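75aa long hypothetical regulatory protein AsnC (Pyrococcus horikoshii, PDB 2CVI) is of unknown function but, as a stand-alone Lrp/AsnC ligand-binding domain that associates with itself, probably serves as a small-molecule-sensing or regulatory module. Local coordinates at residues A[1-6]-A[41-46]; A[7-12]-A[66-71]; A[16-21]-A[61-66]. All coordinates share one frame; numbering follows the deposited sequence.

Interaction 1. Residues A[1-6]-A[41-46]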
# COMPACT_ATOMS: atom_id res chain seq x y z
N MET A 1 16.09 -8.59 6.68
CA MET A 1 14.62 -8.75 6.88
C MET A 1 13.95 -8.37 5.55
O MET A 1 14.46 -7.49 4.85
CB MET A 1 14.15 -7.82 8.00
CG MET A 1 12.65 -7.76 8.25
SD MET A 1 12.30 -6.50 9.53
CE MET A 1 12.14 -5.08 8.51
N VAL A 2 12.86 -9.06 5.20
CA VAL A 2 12.12 -8.76 3.97
C VAL A 2 10.87 -7.98 4.35
O VAL A 2 10.19 -8.32 5.32
CB VAL A 2 11.69 -10.07 3.27
CG1 VAL A 2 10.82 -9.75 2.05
CG2 VAL A 2 12.91 -10.83 2.80
N THR A 3 10.56 -6.93 3.58
CA THR A 3 9.41 -6.08 3.81
C THR A 3 8.53 -6.20 2.57
O THR A 3 9.01 -6.12 1.45
CB THR A 3 9.85 -4.62 3.97
OG1 THR A 3 10.68 -4.54 5.13
CG2 THR A 3 8.65 -3.71 4.15
N ALA A 4 7.23 -6.39 2.78
CA ALA A 4 6.33 -6.53 1.64
C ALA A 4 4.94 -6.02 1.95
O ALA A 4 4.55 -5.93 3.10
CB ALA A 4 6.26 -8.03 1.20
N PHE A 5 4.21 -5.65 0.91
CA PHE A 5 2.82 -5.26 1.06
C PHE A 5 2.00 -6.31 0.35
O PHE A 5 2.28 -6.64 -0.81
CB PHE A 5 2.55 -3.91 0.40
CG PHE A 5 3.02 -2.76 1.22
CD1 PHE A 5 2.16 -2.15 2.14
CD2 PHE A 5 4.34 -2.32 1.12
CE1 PHE A 5 2.60 -1.14 2.96
CE2 PHE A 5 4.82 -1.30 1.93
CZ PHE A 5 3.95 -0.70 2.87
N ILE A 6 1.02 -6.88 1.05
CA ILE A 6 0.16 -7.89 0.44
C ILE A 6 -1.20 -7.22 0.19
O ILE A 6 -1.83 -6.74 1.15
CB ILE A 6 -0.04 -9.10 1.37
CG1 ILE A 6 1.29 -9.75 1.78
CG2 ILE A 6 -0.89 -10.17 0.59
CD1 ILE A 6 1.12 -10.84 2.85
N ILE A 41 -5.01 -3.94 2.60
CA ILE A 41 -3.57 -3.85 2.34
C ILE A 41 -2.88 -4.13 3.66
O ILE A 41 -3.19 -3.53 4.68
CB ILE A 41 -3.13 -2.48 1.89
CG1 ILE A 41 -3.73 -2.15 0.55
CG2 ILE A 41 -1.55 -2.45 1.78
CD1 ILE A 41 -3.32 -0.80 0.05
N VAL A 42 -1.91 -5.04 3.63
CA VAL A 42 -1.20 -5.40 4.84
C VAL A 42 0.31 -5.29 4.61
O VAL A 42 0.81 -5.64 3.53
CB VAL A 42 -1.59 -6.84 5.25
CG1 VAL A 42 -3.13 -6.98 5.15
CG2 VAL A 42 -0.89 -7.87 4.40
N LYS A 43 1.02 -4.72 5.58
CA LYS A 43 2.48 -4.59 5.49
C LYS A 43 3.02 -5.70 6.37
O LYS A 43 2.67 -5.80 7.55
CB LYS A 43 3.02 -3.22 6.01
CG LYS A 43 4.53 -3.02 5.69
CD LYS A 43 5.12 -1.71 6.28
CE LYS A 43 6.54 -1.46 5.79
NZ LYS A 43 7.17 -0.39 6.64
N VAL A 44 3.87 -6.54 5.80
CA VAL A 44 4.50 -7.62 6.55
C VAL A 44 6.02 -7.53 6.47
O VAL A 44 6.60 -6.96 5.55
CB VAL A 44 4.12 -9.01 6.00
CG1 VAL A 44 2.65 -9.26 6.15
CG2 VAL A 44 4.51 -9.11 4.55
N GLU A 45 6.65 -8.05 7.53
CA GLU A 45 8.11 -8.17 7.60
C GLU A 45 8.39 -9.63 8.02
O GLU A 45 7.78 -10.15 8.96
CB GLU A 45 8.70 -7.16 8.62
CG GLU A 45 8.53 -5.71 8.19
CD GLU A 45 8.97 -4.69 9.25
OE1 GLU A 45 9.05 -5.06 10.44
OE2 GLU A 45 9.21 -3.53 8.89
N THR A 46 9.30 -10.27 7.29
CA THR A 46 9.69 -11.66 7.55
C THR A 46 11.21 -11.77 7.49
O THR A 46 11.87 -10.91 6.91
CB THR A 46 9.04 -12.64 6.54
OG1 THR A 46 9.47 -12.33 5.21
CG2 THR A 46 7.50 -12.60 6.65
O HOH W 1 10.42 -2.49 6.76

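Interaction 2. Residues A[7-12]-A[66-71]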
# COMPACT_ATOMS: atom_id res chain seq x y z
N LEU A 7 -1.63 -7.15 -1.07
CA LEU A 7 -2.91 -6.54 -1.45
C LEU A 7 -3.90 -7.68 -1.53
O LEU A 7 -3.63 -8.68 -2.19
CB LEU A 7 -2.79 -5.81 -2.80
CG LEU A 7 -1.97 -4.51 -2.96
CD1 LEU A 7 -2.65 -3.36 -2.27
CD2 LEU A 7 -0.53 -4.69 -2.51
N MET A 8 -5.05 -7.53 -0.87
CA MET A 8 -6.02 -8.61 -0.79
C MET A 8 -7.42 -8.30 -1.25
O MET A 8 -7.92 -7.19 -1.05
CB MET A 8 -6.13 -9.08 0.66
CG MET A 8 -4.76 -9.35 1.36
SD MET A 8 -5.07 -9.98 3.02
CE MET A 8 -3.34 -10.35 3.56
N VAL A 9 -8.05 -9.32 -1.86
CA VAL A 9 -9.46 -9.27 -2.27
C VAL A 9 -10.13 -10.15 -1.22
O VAL A 9 -9.69 -11.26 -0.93
CB VAL A 9 -9.69 -9.87 -3.67
CG1 VAL A 9 -11.20 -9.97 -3.95
CG2 VAL A 9 -8.99 -9.06 -4.70
N THR A 10 -11.17 -9.66 -0.58
CA THR A 10 -11.83 -10.47 0.42
C THR A 10 -13.32 -10.54 0.14
O THR A 10 -13.86 -9.71 -0.59
CB THR A 10 -11.68 -9.89 1.84
OG1 THR A 10 -12.39 -8.66 1.93
CG2 THR A 10 -10.24 -9.62 2.19
N ALA A 11 -13.96 -11.55 0.71
CA ALA A 11 -15.42 -11.67 0.61
C ALA A 11 -15.97 -10.44 1.35
O ALA A 11 -15.39 -9.97 2.33
CB ALA A 11 -15.86 -12.93 1.33
N ALA A 12 -17.09 -9.91 0.89
CA ALA A 12 -17.63 -8.70 1.54
C ALA A 12 -18.10 -8.93 2.99
O ALA A 12 -18.66 -9.97 3.30
CB ALA A 12 -18.78 -8.12 0.65
N ILE A 66 -10.24 -14.61 2.52
CA ILE A 66 -9.30 -13.93 1.63
C ILE A 66 -9.28 -14.71 0.31
O ILE A 66 -8.79 -15.85 0.25
CB ILE A 66 -7.90 -13.87 2.25
CG1 ILE A 66 -7.94 -13.11 3.59
CG2 ILE A 66 -6.96 -13.18 1.28
CD1 ILE A 66 -6.66 -13.15 4.41
N GLN A 67 -9.80 -14.11 -0.74
CA GLN A 67 -9.95 -14.76 -2.06
C GLN A 67 -8.80 -14.61 -3.03
O GLN A 67 -8.60 -15.48 -3.91
CB GLN A 67 -11.27 -14.27 -2.72
CG GLN A 67 -12.48 -14.49 -1.87
CD GLN A 67 -13.73 -13.85 -2.45
OE1 GLN A 67 -13.64 -12.92 -3.24
NE2 GLN A 67 -14.89 -14.35 -2.04
N MET A 68 -8.04 -13.52 -2.91
CA MET A 68 -6.95 -13.28 -3.83
C MET A 68 -5.93 -12.37 -3.17
O MET A 68 -6.30 -11.49 -2.39
CB MET A 68 -7.47 -12.62 -5.13
CG MET A 68 -6.44 -12.49 -6.26
SD MET A 68 -5.49 -10.96 -6.22
CE MET A 68 -6.44 -9.90 -7.39
N THR A 69 -4.66 -12.67 -3.39
CA THR A 69 -3.61 -11.77 -2.92
C THR A 69 -2.61 -11.53 -4.03
O THR A 69 -2.39 -12.41 -4.90
CB THR A 69 -2.83 -12.30 -1.68
OG1 THR A 69 -2.02 -13.45 -2.04
CG2 THR A 69 -3.77 -12.68 -0.53
N SER A 70 -2.03 -10.33 -4.00
CA SER A 70 -0.95 -9.93 -4.92
C SER A 70 0.07 -9.26 -3.99
O SER A 70 -0.26 -8.26 -3.33
CB SER A 70 -1.40 -8.94 -5.99
OG SER A 70 -0.33 -8.64 -6.88
N THR A 71 1.29 -9.76 -3.96
CA THR A 71 2.30 -9.23 -3.02
C THR A 71 3.39 -8.42 -3.72
O THR A 71 3.90 -8.82 -4.78
CB THR A 71 2.90 -10.39 -2.25
OG1 THR A 71 1.85 -11.07 -1.54
CG2 THR A 71 3.95 -9.90 -1.22

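Interaction 3. Residues A[16-21]-A[61-66]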
# COMPACT_ATOMS: atom_id res chain seq x y z
N ARG A 16 -12.77 -6.45 8.47
CA ARG A 16 -12.33 -6.18 9.83
C ARG A 16 -12.01 -7.45 10.61
O ARG A 16 -11.06 -7.45 11.40
CB ARG A 16 -13.38 -5.35 10.58
CG ARG A 16 -13.54 -3.89 10.12
CD ARG A 16 -14.46 -3.13 11.09
NE ARG A 16 -14.44 -1.68 10.92
CZ ARG A 16 -15.09 -0.82 11.72
NH1 ARG A 16 -15.80 -1.27 12.75
NH2 ARG A 16 -15.02 0.49 11.49
N GLU A 17 -12.82 -8.50 10.42
CA GLU A 17 -12.63 -9.81 11.08
C GLU A 17 -11.26 -10.34 10.70
O GLU A 17 -10.49 -10.79 11.55
CB GLU A 17 -13.68 -10.84 10.62
CG GLU A 17 -13.28 -12.30 10.92
CD GLU A 17 -14.26 -13.35 10.39
OE1 GLU A 17 -13.87 -14.53 10.26
OE2 GLU A 17 -15.42 -13.02 10.10
N VAL A 18 -10.99 -10.30 9.40
CA VAL A 18 -9.73 -10.74 8.83
C VAL A 18 -8.62 -9.79 9.28
O VAL A 18 -7.54 -10.22 9.61
CB VAL A 18 -9.78 -10.75 7.24
CG1 VAL A 18 -8.35 -10.81 6.65
CG2 VAL A 18 -10.58 -11.96 6.76
N MET A 19 -8.91 -8.49 9.24
CA MET A 19 -7.93 -7.46 9.63
C MET A 19 -7.48 -7.73 11.07
O MET A 19 -6.30 -7.70 11.38
CB MET A 19 -8.59 -6.07 9.51
CG MET A 19 -7.94 -5.04 8.53
SD MET A 19 -7.46 -3.49 9.42
CE MET A 19 -8.88 -3.16 10.42
N GLU A 20 -8.41 -8.04 11.95
CA GLU A 20 -7.99 -8.31 13.32
C GLU A 20 -7.23 -9.61 13.46
O GLU A 20 -6.28 -9.69 14.24
CB GLU A 20 -9.17 -8.23 14.27
CG GLU A 20 -9.64 -6.78 14.40
CD GLU A 20 -8.47 -5.78 14.55
OE1 GLU A 20 -8.22 -5.01 13.59
OE2 GLU A 20 -7.81 -5.77 15.63
N LYS A 21 -7.62 -10.63 12.70
CA LYS A 21 -6.86 -11.87 12.77
C LYS A 21 -5.48 -11.64 12.18
O LYS A 21 -4.49 -12.20 12.66
CB LYS A 21 -7.52 -13.00 11.99
CG LYS A 21 -8.73 -13.62 12.68
CD LYS A 21 -9.27 -14.77 11.80
CE LYS A 21 -10.39 -15.55 12.49
NZ LYS A 21 -11.69 -14.84 12.61
N ARG A 61 -4.17 -19.06 3.58
CA ARG A 61 -5.20 -20.05 3.30
C ARG A 61 -5.99 -20.53 4.52
O ARG A 61 -6.98 -21.25 4.38
CB ARG A 61 -4.59 -21.24 2.52
CG ARG A 61 -4.54 -20.95 1.03
CD ARG A 61 -4.16 -22.21 0.24
NE ARG A 61 -4.34 -22.04 -1.19
CZ ARG A 61 -3.39 -21.58 -2.01
NH1 ARG A 61 -2.19 -21.25 -1.49
NH2 ARG A 61 -3.61 -21.49 -3.33
N LYS A 62 -5.56 -20.13 5.73
CA LYS A 62 -6.31 -20.49 6.94
C LYS A 62 -7.53 -19.59 7.04
O LYS A 62 -8.44 -19.86 7.84
CB LYS A 62 -5.45 -20.31 8.22
CG LYS A 62 -4.22 -21.23 8.26
CD LYS A 62 -3.38 -21.06 9.53
CE LYS A 62 -4.17 -21.47 10.75
NZ LYS A 62 -4.87 -22.76 10.50
N MET A 63 -7.57 -18.53 6.22
CA MET A 63 -8.69 -17.59 6.21
C MET A 63 -9.31 -17.60 4.82
O MET A 63 -8.97 -16.79 3.96
CB MET A 63 -8.20 -16.18 6.56
CG MET A 63 -7.68 -16.10 7.99
SD MET A 63 -6.72 -14.61 8.33
CE MET A 63 -5.24 -15.07 7.45
N PRO A 64 -10.27 -18.51 4.58
CA PRO A 64 -10.87 -18.54 3.24
C PRO A 64 -11.64 -17.29 2.82
O PRO A 64 -12.04 -17.15 1.67
CB PRO A 64 -11.73 -19.82 3.27
CG PRO A 64 -12.10 -19.96 4.73
CD PRO A 64 -10.81 -19.56 5.46
N GLU A 65 -11.79 -16.37 3.77
CA GLU A 65 -12.44 -15.10 3.46
C GLU A 65 -11.53 -14.30 2.50
O GLU A 65 -11.98 -13.40 1.79
CB GLU A 65 -12.65 -14.28 4.74
CG GLU A 65 -13.63 -14.87 5.75
CD GLU A 65 -13.04 -15.95 6.62
OE1 GLU A 65 -11.83 -16.20 6.56
OE2 GLU A 65 -13.81 -16.56 7.40
N ILE A 66 -10.24 -14.61 2.52
CA ILE A 66 -9.30 -13.93 1.63
C ILE A 66 -9.28 -14.71 0.31
O ILE A 66 -8.79 -15.85 0.25
CB ILE A 66 -7.90 -13.87 2.25
CG1 ILE A 66 -7.94 -13.11 3.59
CG2 ILE A 66 -6.96 -13.18 1.28
CD1 ILE A 66 -6.66 -13.15 4.41

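Interaction 1. Residues A[1-6]-A[41-46]
Phe5 and Lys43 face each other across a non-hydrogen-bonded pair, and Lys43 CG lies over one face of the phenyl ring. Chi1 (-171°) sets this CG anti to the backbone N and 4.0 Å from the centroid of the Phe5 ring, a CH-pi contact nearest to CZ and CE1. Ile41 meets the same ring near its plane, with Ile41 CG2 3.7 Å from Phe5 CD1. The extended lysine chain carries Lys43 CE on to Thr3 CG2, 3.5 Å away, a tight carbon pair, before its ammonium bonds to the hydroxyl of Tyr32 of the second subunit. Thr3 and Glu45 run side by side, and a water bridges them, 2.6 Å from Thr3 OG1 and donating to Glu45 OE2; the other carboxylate oxygen pairs with Lys29. Met1 bends at chi3 (88°), bringing its CE to 3.3 Å from Glu45 CD.

Strands 2-10 and 40-46 are the central antiparallel pair of a four-stranded sheet, in the alpha/beta fold of the dimeric alpha-beta barrel clan. The face with Phe5 and Ile41 packs on the second subunit, where Tyr32 of that subunit meets the Phe5 ring edge-to-face. The opposite face carries Val2, Ala4, Ile6, Val42, Val44 and Thr46; of these, Val2, Ala4, Ile6 and Thr46 touch helix 49-59. There Val42 CG2 sits between the backbone N and the carbonyl carbon and closes to 3.4 Å from Ile6 CB, while Ile6 CD1 reaches Val44 CG1. Six backbone hydrogen bonds hold the register, among them Val2 N to Thr46 O at 2.7 Å and Val44 N to Ala4 O at 2.9 Å.

Interaction 2. Residues A[7-12]-A[66-71]
Val9 and Met68 carry the middle of this antiparallel pairing, where Val9 N donates to Met68 O at 2.8 Å. Strand 2-10 pairs here with strand 66-77, one of the two outermost strands of the four-stranded sheet within the chain. The backbone bonds are regular at one end: Leu7 and Ser70 exchange two, each 2.9 Å, Leu7 N to Ser70 O and Ser70 N to Leu7 O. Beyond Val9 the register slips by one residue in a classic beta bulge. Gln67 and Met68 both face Val9, whose carbonyl oxygen takes Gln67 N at 2.9 Å and, weakly, Met68 N at 3.4 Å.

Apolar contacts divide between the two faces. On one, Met8 runs extended beyond CG and sets its SD 3.8 Å from Ile66 CD1, crossing that side chain at a slant; its CG lies alongside the methyl of Thr69. Leu22 of helix 15-23 also packs on Met8. On the other face Val9 CG2 meets Met68 CE at 3.8 Å, because chi3 (-96°) turns CE toward the valine.

The polar side chain of Gln67 makes looser contacts. Its NE2 lies 3.8 Å from Ala11 CB and its OE1 approaches Val9 CG1, with no hydrogen bond across the strands from either. Cohesion between the strands therefore comes from backbone hydrogen bonds and sulfur or methyl packing, and at the bulge one carbonyl serves two amides unequally.

Interaction 3. Residues A[16-21]-A[61-66]
Val18 points from helix 15-23 into the turn and meets it with both methyls. CG1, anti to the backbone N (chi1 163°), lies 3.7 Å from Ile66 CD1 and nearly as close to Ile66 CG1. CG2 touches Glu65 CB, also at 3.7 Å, where the Val18 and Glu65 side chains pass in opposing directions. One helix turn on, the sulfur of Met63 lies 4.1 Å from Lys21 CB.

The acidic groups meet beside this apolar patch. Glu65 OE2 comes to 3.5 Å from Glu17 OE1, with the side chains roughly perpendicular and the carboxylate planes 61° apart. Such a close pair of like charges is probably eased by Lys21, whose NZ forms a salt bridge with Glu17 OE1 at 3.2 Å, approaching on the anti side and 30° out of the carboxylate plane. The same ammonium stays 5.9 Å from Glu65 OE2, so any help to that group would be through space.

Residues 63-66 form a type I beta turn, closed by Ile66 N to Met63 O at 2.9 Å, that leads from helix 49-59, through the 3-10 segment at 61-62, into strand 66-77. Helix 15-23 lies against this turn; Val18 and Met19 also pack on Leu40 of strand 40-46, and Met63 reaches Met25 just past the helix.

Interactions 1 and 2 are built on the two halves of strand 2-10, which pairs with strand 40-46 in interaction 1 and with strand 66-77 in interaction 2. They touch where Val42 CG2 packs on Met8 CE at 3.6 Å and Ile6 on Thr69 and Thr71. Interaction 1 is the more central, largely buried on the helix side and reaching the second subunit on the other; interaction 2 joins the sheet to one of its two outermost strands within the chain. Interaction 3 lies nearer the surface and has no backbone bonds across it, relying on methyl packing beside charged groups. It shares Ile66 with interaction 2, and Ala11 N probably bonds to Glu65 O.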